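PDB 2ZOU: spondin-1, which is a secreted extracellular-matrix glycoprotein that probably acts in cell adhesion, its reeler domain forming a beta-sandwich. Local coordinates for residues Y35-S46 and T104-A115; R18-L26 and I132-T141. All coordinates share one frame; numbering follows the deposited sequence.

Interaction 1 of 2, residues Y35-S46 and T104-A115; sequences YKPGTSYRVTLS and TRIQVFWIAPPA
Tyr41 and Trp110 exchange two backbone hydrogen bonds, Tyr41 N to Trp110 O and Trp110 N to Tyr41 O, each 2.8 Å. Val43–Val108 and Leu45–Ile106 repeat this, alternating with non-hydrogen-bonded pairs such as Arg42–Phe109. Past the strand ends, Ala112 N donates to Thr39 O, and Gly38 N, in the type II turn Lys36–Thr39, to Ala112 O.

The alternation, with segment axes at 146°, marks antiparallel neighbours in mid-sheet of the reeler beta-sandwich. Val43, Leu45, Ile106, Val108 and Trp110 face strands 55-62 and 120-127 of the other sheet.

The edge of Trp110 meets the face of Tyr35, whose OH is hydrogen-bonded to Gly118 O, in a T-shaped pair, planes at 90°. Pro113 CD lies over the Tyr35 ring, 4.2 Å from its centroid.

The polar side-chain contacts share the face of Arg42, Arg105, Gln107 and Phe109. Arg42 NH1 donates to Gln107 OE1 (2.9 Å) in the guanidinium plane; Arg105 NH2 grips that oxygen from the opposite amide face. A bend at chi3 (-62°) brings Arg42 NH2 within 3.5 Å of Phe109 CZ. A leucine in place of Arg42 would probably leave Gln107 OE1 to Arg105 alone, though Asp81 still holds Gln107 NE2, and strip Phe109 CZ of its guanidinium neighbour.

Interaction 2 of 2, residues R18-L26 and I132-T141; sequences REGYTEFSL and IYFQDEGSLT. With EDO (1,2-ethanediol), chain F; EDO (1,2-ethanediol), chain E.
The loop that interrupts edge strand 131-144 meets the start of edge strand 24-28 here, joining the borders of the two sheets of the sandwich, and Ser139 is the residue that enters between them. Its OG lies between the backbone N and the carbonyl carbon (chi1 60°), a position from which it donates to Phe24 O at 2.7 Å, nearly in line with the C=O bond. Ser139 OG in turn accepts from Thr22 N at 3.0 Å, an almost straight bond of 169°, and from a water 2.9 Å away. Thr22 OG1 accepts from Phe24 N, an ST turn.

The backbone of Ser139 adds two more bonds, to residues that precede Thr22 and follow Phe24: its O accepts from Leu26 N (2.9 Å), and its N gives a weak bond to Gly20 O (3.3 Å). Gly138 packs against Gly20 O so closely that a beta carbon there would clash with it. Ser139 CB sits over one face of the Tyr21 ring, 3.9 Å from the centroid, as a CH-pi contact.

Apolar packing continues inward, with Phe24 CB 3.8 Å from Leu140 CD2. Outward lies acidic ground: Glu19 OE1 and Glu137 OE1 are 4.2 Å apart, their carboxylate planes nearly parallel, and such proximity may raise the proton affinity of either group. One buried hydroxyl, with one donated and two accepted bonds, thus ties Ser139 to two backbone positions of 18-26, serving the N-H of Thr22 and the C=O of Phe24 at once, with a water as third partner.

Overall arrangement
Strand 24-28 of interaction 2 lies beside strand 40-47 of interaction 1 in the same sheet, and a probable hydrogen bond from Ser25 N to Ser46 O, 2.8 Å, joins them directly. Side chains meet as well: Leu26 CD1 packs 3.6 Å from Val43 CG1, and Leu140 packs against Leu45 in the shared core. The centres of the two contacts are about 18 Å apart, on opposite sides of the chain's centre. Along the chain, interaction 1 is nested within the long loop closed by interaction 2. A 1,2-ethanediol (chain E), probably from the crystallisation liquor, sits where they meet: its O1 is 2.7 Å from Ser25 OG, and its nearest atom about 4 Å from the Ser46 side chain.

Interaction 1 of 2, residues Y35-S46 and T104-A115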
loop_
_atom_site.group_PDB
_atom_site.type_symbol
_atom_site.label_atom_id
_atom_site.label_comp_id
_atom_site.label_asym_id
_atom_site.label_seq_id
_atom_site.Cartn_x
_atom_site.Cartn_y
_atom_site.Cartn_z
ATOM N N TYR A 35 -2.309 -1.970 14.867
ATOM C CA TYR A 35 -1.748 -0.610 14.815
ATOM C C TYR A 35 -2.056 0.182 16.075
ATOM O O TYR A 35 -3.098 -0.027 16.713
ATOM C CB TYR A 35 -2.185 0.172 13.556
ATOM C CG TYR A 35 -3.642 0.641 13.498
ATOM C CD1 TYR A 35 -4.574 -0.041 12.718
ATOM C CD2 TYR A 35 -4.071 1.785 14.187
ATOM C CE1 TYR A 35 -5.886 0.387 12.630
ATOM C CE2 TYR A 35 -5.398 2.215 14.109
ATOM C CZ TYR A 35 -6.285 1.519 13.320
ATOM O OH TYR A 35 -7.604 1.945 13.264
ATOM N N LYS A 36 -1.142 1.100 16.417
ATOM C CA LYS A 36 -1.345 2.063 17.499
ATOM C C LYS A 36 -1.492 3.443 16.853
ATOM O O LYS A 36 -0.587 3.879 16.124
ATOM C CB LYS A 36 -0.130 2.121 18.421
ATOM C CG LYS A 36 0.226 0.856 19.168
ATOM C CD LYS A 36 1.605 1.062 19.758
ATOM C CE LYS A 36 2.003 -0.045 20.681
ATOM N NZ LYS A 36 3.299 0.315 21.303
ATOM N N PRO A 37 -2.615 4.139 17.134
ATOM C CA PRO A 37 -2.859 5.472 16.598
ATOM C C PRO A 37 -1.631 6.367 16.749
ATOM O O PRO A 37 -1.034 6.436 17.823
ATOM C CB PRO A 37 -4.027 5.979 17.448
ATOM C CG PRO A 37 -4.781 4.735 17.755
ATOM C CD PRO A 37 -3.737 3.673 17.970
ATOM N N GLY A 38 -1.248 7.022 15.655
ATOM C CA GLY A 38 -0.131 7.958 15.680
ATOM C C GLY A 38 1.253 7.377 15.485
ATOM O O GLY A 38 2.202 8.125 15.301
ATOM N N THR A 39 1.370 6.056 15.564
ATOM C CA THR A 39 2.633 5.396 15.303
ATOM C C THR A 39 2.924 5.373 13.800
ATOM O O THR A 39 2.025 5.104 12.988
ATOM C CB THR A 39 2.633 3.985 15.897
ATOM O OG1 THR A 39 2.642 4.087 17.325
ATOM C CG2 THR A 39 3.865 3.207 15.453
ATOM N N SER A 40 4.177 5.656 13.450
ATOM C CA SER A 40 4.673 5.544 12.086
ATOM C C SER A 40 5.194 4.126 11.832
ATOM O O SER A 40 6.048 3.624 12.582
ATOM C CB SER A 40 5.794 6.547 11.822
ATOM O OG SER A 40 5.332 7.881 11.907
ATOM N N TYR A 41 4.677 3.501 10.779
ATOM C CA TYR A 41 5.105 2.169 10.348
ATOM C C TYR A 41 5.789 2.250 9.004
ATOM O O TYR A 41 5.395 3.049 8.147
ATOM C CB TYR A 41 3.887 1.234 10.248
ATOM C CG TYR A 41 3.234 1.018 11.587
ATOM C CD1 TYR A 41 3.698 0.033 12.450
ATOM C CD2 TYR A 41 2.178 1.831 12.007
ATOM C CE1 TYR A 41 3.118 -0.156 13.691
ATOM C CE2 TYR A 41 1.598 1.671 13.256
ATOM C CZ TYR A 41 2.051 0.656 14.087
ATOM O OH TYR A 41 1.464 0.536 15.329
ATOM N N ARG A 42 6.827 1.442 8.814
ATOM C CA ARG A 42 7.485 1.419 7.506
ATOM C C ARG A 42 6.906 0.283 6.665
ATOM O O ARG A 42 7.059 -0.900 6.981
ATOM C CB ARG A 42 9.015 1.319 7.630
ATOM C CG ARG A 42 9.712 1.583 6.292
ATOM C CD ARG A 42 11.225 1.500 6.392
ATOM N NE ARG A 42 11.786 2.493 7.301
ATOM C CZ ARG A 42 12.723 3.378 6.976
ATOM N NH1 ARG A 42 13.227 3.408 5.743
ATOM N NH2 ARG A 42 13.162 4.217 7.907
ATOM N N VAL A 43 6.178 0.676 5.626
ATOM C CA VAL A 43 5.523 -0.246 4.710
ATOM C C VAL A 43 6.467 -0.506 3.535
ATOM O O VAL A 43 7.024 0.429 2.961
ATOM C CB VAL A 43 4.170 0.308 4.203
ATOM C CG1 VAL A 43 3.490 -0.689 3.250
ATOM C CG2 VAL A 43 3.257 0.608 5.387
ATOM N N THR A 44 6.637 -1.775 3.172
ATOM C CA THR A 44 7.530 -2.130 2.078
ATOM C C THR A 44 6.796 -2.957 1.040
ATOM O O THR A 44 5.924 -3.784 1.366
ATOM C CB THR A 44 8.746 -2.912 2.587
ATOM O OG1 THR A 44 8.312 -4.151 3.127
ATOM C CG2 THR A 44 9.488 -2.129 3.659
ATOM N N LEU A 45 7.153 -2.734 -0.218
ATOM C CA LEU A 45 6.663 -3.548 -1.330
ATOM C C LEU A 45 7.889 -4.121 -2.014
ATOM O O LEU A 45 8.746 -3.377 -2.457
ATOM C CB LEU A 45 5.891 -2.659 -2.306
ATOM C CG LEU A 45 5.187 -3.283 -3.488
ATOM C CD1 LEU A 45 4.272 -4.389 -3.076
ATOM C CD2 LEU A 45 4.411 -2.185 -4.167
ATOM N N SER A 46 7.972 -5.446 -2.074
ATOM C CA SER A 46 9.181 -6.095 -2.603
ATOM C C SER A 46 8.853 -7.226 -3.565
ATOM O O SER A 46 7.795 -7.864 -3.458
ATOM C CB SER A 46 9.960 -6.745 -1.443
ATOM O OG SER A 46 10.064 -5.933 -0.288
ATOM N N THR A 104 12.958 -3.449 -7.272
ATOM C CA THR A 104 12.682 -4.676 -6.536
ATOM C C THR A 104 12.143 -4.396 -5.125
ATOM O O THR A 104 11.659 -5.302 -4.458
ATOM C CB THR A 104 13.920 -5.571 -6.419
ATOM O OG1 THR A 104 14.971 -4.832 -5.779
ATOM C CG2 THR A 104 14.377 -6.041 -7.806
ATOM N N ARG A 105 12.234 -3.137 -4.697
ATOM C CA ARG A 105 11.718 -2.744 -3.385
ATOM C C ARG A 105 11.423 -1.262 -3.372
ATOM O O ARG A 105 12.209 -0.470 -3.878
ATOM C CB ARG A 105 12.735 -3.072 -2.273
ATOM C CG ARG A 105 12.297 -2.653 -0.848
ATOM C CD ARG A 105 13.344 -3.024 0.210
ATOM N NE ARG A 105 12.945 -2.658 1.580
ATOM C CZ ARG A 105 13.171 -1.469 2.129
ATOM N NH1 ARG A 105 13.779 -0.527 1.421
ATOM N NH2 ARG A 105 12.793 -1.213 3.387
ATOM N N ILE A 106 10.283 -0.906 -2.793
ATOM C CA ILE A 106 10.048 0.479 -2.365
ATOM C C ILE A 106 9.580 0.493 -0.916
ATOM O O ILE A 106 9.128 -0.536 -0.384
ATOM C CB ILE A 106 9.048 1.255 -3.282
ATOM C CG1 ILE A 106 7.656 0.614 -3.287
ATOM C CG2 ILE A 106 9.646 1.437 -4.692
ATOM C CD1 ILE A 106 6.761 1.084 -2.147
ATOM N N GLN A 107 9.685 1.653 -0.280
ATOM C CA GLN A 107 9.276 1.797 1.122
ATOM C C GLN A 107 8.663 3.166 1.326
ATOM O O GLN A 107 9.042 4.125 0.652
ATOM C CB GLN A 107 10.490 1.670 2.048
ATOM C CG GLN A 107 11.611 2.616 1.660
ATOM C CD GLN A 107 12.828 2.528 2.547
ATOM O OE1 GLN A 107 12.912 1.706 3.461
ATOM N NE2 GLN A 107 13.799 3.384 2.267
ATOM N N VAL A 108 7.713 3.233 2.249
ATOM C CA VAL A 108 7.047 4.486 2.609
ATOM C C VAL A 108 6.661 4.384 4.081
ATOM O O VAL A 108 6.547 3.277 4.601
ATOM C CB VAL A 108 5.814 4.702 1.710
ATOM C CG1 VAL A 108 4.687 3.693 2.042
ATOM C CG2 VAL A 108 5.352 6.158 1.740
ATOM N N PHE A 109 6.482 5.510 4.759
ATOM C CA PHE A 109 5.859 5.460 6.073
ATOM C C PHE A 109 4.352 5.535 5.934
ATOM O O PHE A 109 3.835 6.236 5.059
ATOM C CB PHE A 109 6.316 6.620 6.954
ATOM C CG PHE A 109 7.728 6.499 7.448
ATOM C CD1 PHE A 109 8.118 5.397 8.221
ATOM C CD2 PHE A 109 8.671 7.492 7.158
ATOM C CE1 PHE A 109 9.427 5.280 8.678
ATOM C CE2 PHE A 109 9.984 7.378 7.636
ATOM C CZ PHE A 109 10.346 6.268 8.386
ATOM N N TRP A 110 3.674 4.837 6.839
ATOM C CA TRP A 110 2.239 4.965 7.041
ATOM C C TRP A 110 2.020 5.283 8.509
ATOM O O TRP A 110 2.434 4.515 9.378
ATOM C CB TRP A 110 1.510 3.700 6.634
ATOM C CG TRP A 110 0.030 3.779 6.848
ATOM C CD1 TRP A 110 -0.865 4.472 6.095
ATOM C CD2 TRP A 110 -0.718 3.120 7.869
ATOM N NE1 TRP A 110 -2.139 4.295 6.588
ATOM C CE2 TRP A 110 -2.076 3.465 7.679
ATOM C CE3 TRP A 110 -0.371 2.270 8.928
ATOM C CZ2 TRP A 110 -3.091 2.980 8.512
ATOM C CZ3 TRP A 110 -1.378 1.795 9.756
ATOM C CH2 TRP A 110 -2.725 2.139 9.531
ATOM N N ILE A 111 1.384 6.417 8.772
ATOM C CA ILE A 111 1.120 6.872 10.122
ATOM C C ILE A 111 -0.301 6.478 10.481
ATOM O O ILE A 111 -1.250 6.878 9.797
ATOM C CB ILE A 111 1.299 8.391 10.247
ATOM C CG1 ILE A 111 2.693 8.795 9.757
ATOM C CG2 ILE A 111 1.031 8.826 11.717
ATOM C CD1 ILE A 111 2.925 10.312 9.650
ATOM N N ALA A 112 -0.449 5.665 11.533
ATOM C CA ALA A 112 -1.721 5.042 11.850
ATOM C C ALA A 112 -2.761 6.058 12.315
ATOM O O ALA A 112 -2.435 7.034 12.994
ATOM C CB ALA A 112 -1.546 3.945 12.900
ATOM N N PRO A 113 -4.030 5.811 11.956
ATOM C CA PRO A 113 -5.114 6.760 12.236
ATOM C C PRO A 113 -5.600 6.745 13.696
ATOM O O PRO A 113 -5.207 5.868 14.461
ATOM C CB PRO A 113 -6.227 6.266 11.311
ATOM C CG PRO A 113 -6.014 4.780 11.266
ATOM C CD PRO A 113 -4.513 4.614 11.228
ATOM N N PRO A 114 -6.441 7.723 14.087
ATOM C CA PRO A 114 -6.991 7.782 15.441
ATOM C C PRO A 114 -7.779 6.541 15.873
ATOM O O PRO A 114 -8.356 5.829 15.037
ATOM C CB PRO A 114 -7.959 8.969 15.366
ATOM C CG PRO A 114 -7.403 9.837 14.312
ATOM C CD PRO A 114 -6.866 8.881 13.278
ATOM N N ALA A 115 -7.830 6.328 17.189
ATOM C CA ALA A 115 -8.601 5.238 17.758
ATOM C C ALA A 115 -10.036 5.360 17.260
ATOM O O ALA A 115 -10.566 6.475 17.152
ATOM C CB ALA A 115 -8.569 5.306 19.275
HETATM O O HOH W 1 15.545 4.933 4.476
#

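Interaction 2 of 2, residues R18-L26 and I132-T141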
loop_
_atom_site.group_PDB
_atom_site.type_symbol
_atom_site.label_atom_id
_atom_site.label_comp_id
_atom_site.label_asym_id
_atom_site.label_seq_id
_atom_site.Cartn_x
_atom_site.Cartn_y
_atom_site.Cartn_z
ATOM N N ARG A 18 -8.305 -13.160 -7.831
ATOM C CA ARG A 18 -7.095 -13.974 -7.779
ATOM C C ARG A 18 -6.373 -13.745 -6.455
ATOM O O ARG A 18 -5.445 -12.937 -6.358
ATOM C CB ARG A 18 -6.182 -13.684 -8.976
ATOM C CG ARG A 18 -6.786 -14.094 -10.317
ATOM C CD ARG A 18 -5.723 -14.339 -11.399
ATOM N NE ARG A 18 -4.925 -15.545 -11.161
ATOM C CZ ARG A 18 -5.325 -16.788 -11.425
ATOM N NH1 ARG A 18 -6.533 -17.013 -11.931
ATOM N NH2 ARG A 18 -4.515 -17.815 -11.177
ATOM N N GLU A 19 -6.822 -14.455 -5.428
ATOM C CA GLU A 19 -6.296 -14.263 -4.089
ATOM C C GLU A 19 -5.052 -15.104 -3.891
ATOM O O GLU A 19 -4.598 -15.819 -4.798
ATOM C CB GLU A 19 -7.361 -14.571 -3.026
ATOM C CG GLU A 19 -8.524 -13.582 -3.037
ATOM C CD GLU A 19 -9.601 -13.901 -2.012
ATOM O OE1 GLU A 19 -9.755 -15.082 -1.633
ATOM O OE2 GLU A 19 -10.312 -12.963 -1.592
ATOM N N GLY A 20 -4.491 -15.021 -2.700
ATOM C CA GLY A 20 -3.308 -15.776 -2.432
ATOM C C GLY A 20 -2.100 -15.093 -3.018
ATOM O O GLY A 20 -2.091 -13.883 -3.269
ATOM N N TYR A 21 -1.075 -15.889 -3.262
ATOM C CA TYR A 21 0.251 -15.343 -3.198
ATOM C C TYR A 21 0.903 -15.212 -4.556
ATOM O O TYR A 21 0.844 -16.112 -5.385
ATOM C CB TYR A 21 1.117 -16.110 -2.192
ATOM C CG TYR A 21 0.891 -15.647 -0.761
ATOM C CD1 TYR A 21 1.938 -15.603 0.158
ATOM C CD2 TYR A 21 -0.371 -15.229 -0.336
ATOM C CE1 TYR A 21 1.721 -15.159 1.468
ATOM C CE2 TYR A 21 -0.595 -14.788 0.959
ATOM C CZ TYR A 21 0.451 -14.760 1.855
ATOM O OH TYR A 21 0.210 -14.320 3.137
ATOM N N THR A 22 1.521 -14.059 -4.776
ATOM C CA THR A 22 2.387 -13.867 -5.922
ATOM C C THR A 22 3.788 -13.688 -5.357
ATOM O O THR A 22 4.002 -13.814 -4.153
ATOM C CB THR A 22 1.983 -12.647 -6.778
ATOM O OG1 THR A 22 2.276 -11.431 -6.067
ATOM C CG2 THR A 22 0.495 -12.695 -7.138
ATOM N N GLU A 23 4.751 -13.393 -6.221
ATOM C CA GLU A 23 6.106 -13.164 -5.738
ATOM C C GLU A 23 6.307 -11.740 -5.206
ATOM O O GLU A 23 7.415 -11.380 -4.786
ATOM C CB GLU A 23 7.127 -13.469 -6.832
ATOM C CG GLU A 23 7.176 -12.426 -7.893
ATOM C CD GLU A 23 6.285 -12.718 -9.080
ATOM O OE1 GLU A 23 5.126 -13.176 -8.900
ATOM O OE2 GLU A 23 6.745 -12.473 -10.220
ATOM N N PHE A 24 5.245 -10.937 -5.221
ATOM C CA PHE A 24 5.329 -9.567 -4.728
ATOM C C PHE A 24 4.672 -9.518 -3.364
ATOM O O PHE A 24 3.573 -10.050 -3.177
ATOM C CB PHE A 24 4.616 -8.609 -5.680
ATOM C CG PHE A 24 5.188 -8.606 -7.052
ATOM C CD1 PHE A 24 6.308 -7.830 -7.349
ATOM C CD2 PHE A 24 4.642 -9.405 -8.045
ATOM C CE1 PHE A 24 6.856 -7.841 -8.636
ATOM C CE2 PHE A 24 5.197 -9.424 -9.338
ATOM C CZ PHE A 24 6.295 -8.633 -9.627
ATOM N N SER A 25 5.354 -8.894 -2.409
ATOM C CA SER A 25 4.885 -8.888 -1.012
ATOM C C SER A 25 4.762 -7.488 -0.468
ATOM O O SER A 25 5.690 -6.697 -0.611
ATOM C CB SER A 25 5.870 -9.636 -0.118
ATOM O OG SER A 25 5.888 -11.003 -0.448
ATOM N N LEU A 26 3.632 -7.204 0.179
ATOM C CA LEU A 26 3.460 -5.960 0.922
ATOM C C LEU A 26 3.592 -6.297 2.397
ATOM O O LEU A 26 2.872 -7.164 2.909
ATOM C CB LEU A 26 2.073 -5.384 0.645
ATOM C CG LEU A 26 1.805 -3.995 1.250
ATOM C CD1 LEU A 26 2.694 -2.936 0.613
ATOM C CD2 LEU A 26 0.364 -3.625 1.046
ATOM N N ILE A 132 -0.820 -6.943 -11.753
ATOM C CA ILE A 132 -1.376 -7.633 -10.608
ATOM C C ILE A 132 -2.294 -6.629 -9.945
ATOM O O ILE A 132 -1.836 -5.601 -9.441
ATOM C CB ILE A 132 -0.279 -8.134 -9.637
ATOM C CG1 ILE A 132 0.729 -9.047 -10.343
ATOM C CG2 ILE A 132 -0.900 -8.820 -8.415
ATOM C CD1 ILE A 132 0.137 -10.314 -10.948
ATOM N N TYR A 133 -3.590 -6.917 -10.021
ATOM C CA TYR A 133 -4.645 -6.032 -9.549
ATOM C C TYR A 133 -4.772 -6.071 -8.033
ATOM O O TYR A 133 -4.267 -6.988 -7.396
ATOM C CB TYR A 133 -5.970 -6.436 -10.206
ATOM C CG TYR A 133 -5.981 -6.200 -11.697
ATOM C CD1 TYR A 133 -6.391 -4.976 -12.211
ATOM C CD2 TYR A 133 -5.567 -7.187 -12.588
ATOM C CE1 TYR A 133 -6.414 -4.747 -13.587
ATOM C CE2 TYR A 133 -5.572 -6.964 -13.959
ATOM C CZ TYR A 133 -5.995 -5.738 -14.446
ATOM O OH TYR A 133 -6.014 -5.485 -15.798
ATOM N N PHE A 134 -5.442 -5.070 -7.462
ATOM C CA PHE A 134 -5.765 -5.084 -6.030
ATOM C C PHE A 134 -6.575 -6.329 -5.682
ATOM O O PHE A 134 -7.452 -6.741 -6.448
ATOM C CB PHE A 134 -6.620 -3.874 -5.628
ATOM C CG PHE A 134 -5.893 -2.557 -5.641
ATOM C CD1 PHE A 134 -4.878 -2.295 -4.720
ATOM C CD2 PHE A 134 -6.266 -1.554 -6.528
ATOM C CE1 PHE A 134 -4.215 -1.072 -4.711
ATOM C CE2 PHE A 134 -5.619 -0.323 -6.525
ATOM C CZ PHE A 134 -4.582 -0.082 -5.606
ATOM N N GLN A 135 -6.302 -6.916 -4.524
ATOM C CA GLN A 135 -7.065 -8.068 -4.057
ATOM C C GLN A 135 -7.499 -7.904 -2.618
ATOM O O GLN A 135 -6.853 -7.191 -1.853
ATOM C CB GLN A 135 -6.238 -9.338 -4.196
ATOM C CG GLN A 135 -5.973 -9.744 -5.636
ATOM C CD GLN A 135 -7.208 -10.206 -6.381
ATOM O OE1 GLN A 135 -8.160 -10.727 -5.790
ATOM N NE2 GLN A 135 -7.195 -10.020 -7.700
ATOM N N ASP A 136 -8.592 -8.573 -2.246
ATOM C CA ASP A 136 -9.102 -8.497 -0.879
ATOM C C ASP A 136 -8.206 -9.218 0.111
ATOM O O ASP A 136 -8.122 -8.819 1.274
ATOM C CB ASP A 136 -10.542 -9.031 -0.784
ATOM C CG ASP A 136 -11.556 -8.123 -1.476
ATOM O OD1 ASP A 136 -11.215 -6.971 -1.823
ATOM O OD2 ASP A 136 -12.709 -8.556 -1.665
ATOM N N GLU A 137 -7.530 -10.262 -0.372
ATOM C CA GLU A 137 -6.562 -11.037 0.401
ATOM C C GLU A 137 -5.464 -11.480 -0.537
ATOM O O GLU A 137 -5.692 -11.662 -1.730
ATOM C CB GLU A 137 -7.220 -12.273 1.006
ATOM C CG GLU A 137 -8.061 -11.973 2.218
ATOM C CD GLU A 137 -8.794 -13.195 2.723
ATOM O OE1 GLU A 137 -8.450 -14.329 2.314
ATOM O OE2 GLU A 137 -9.722 -13.018 3.535
ATOM N N GLY A 138 -4.266 -11.658 0.002
ATOM C CA GLY A 138 -3.157 -12.083 -0.823
ATOM C C GLY A 138 -1.863 -11.466 -0.364
ATOM O O GLY A 138 -1.815 -10.768 0.648
ATOM N N SER A 139 -0.809 -11.712 -1.126
ATOM C CA SER A 139 0.503 -11.271 -0.695
ATOM C C SER A 139 0.704 -9.756 -0.774
ATOM O O SER A 139 1.623 -9.233 -0.149
ATOM C CB SER A 139 1.596 -12.020 -1.464
ATOM O OG SER A 139 1.501 -11.794 -2.859
ATOM N N LEU A 140 -0.126 -9.065 -1.554
ATOM C CA LEU A 140 -0.056 -7.605 -1.660
ATOM C C LEU A 140 -1.135 -6.905 -0.834
ATOM O O LEU A 140 -1.457 -5.755 -1.076
ATOM C CB LEU A 140 -0.127 -7.179 -3.129
ATOM C CG LEU A 140 1.179 -7.372 -3.920
ATOM C CD1 LEU A 140 0.951 -6.964 -5.367
ATOM C CD2 LEU A 140 2.319 -6.587 -3.345
ATOM N N THR A 141 -1.672 -7.601 0.159
ATOM C CA THR A 141 -2.730 -7.056 1.014
ATOM C C THR A 141 -2.440 -7.403 2.466
ATOM O O THR A 141 -2.145 -8.562 2.793
ATOM C CB THR A 141 -4.095 -7.613 0.580
ATOM O OG1 THR A 141 -4.276 -7.333 -0.811
ATOM C CG2 THR A 141 -5.272 -7.031 1.405
HETATM C C1 EDO F . -2.789 -8.351 -4.993
HETATM O O1 EDO F . -2.606 -7.077 -5.613
HETATM C C2 EDO F . -2.819 -9.469 -6.023
HETATM O O2 EDO F . -2.253 -10.656 -5.466
HETATM C C1 EDO E . 9.010 -10.330 -1.977
HETATM O O1 EDO E . 8.038 -11.369 -2.121
HETATM C C2 EDO E . 10.075 -10.674 -0.944
HETATM O O2 EDO E . 11.299 -11.036 -1.596
HETATM O O HOH W 2 0.139 -10.311 -5.000
#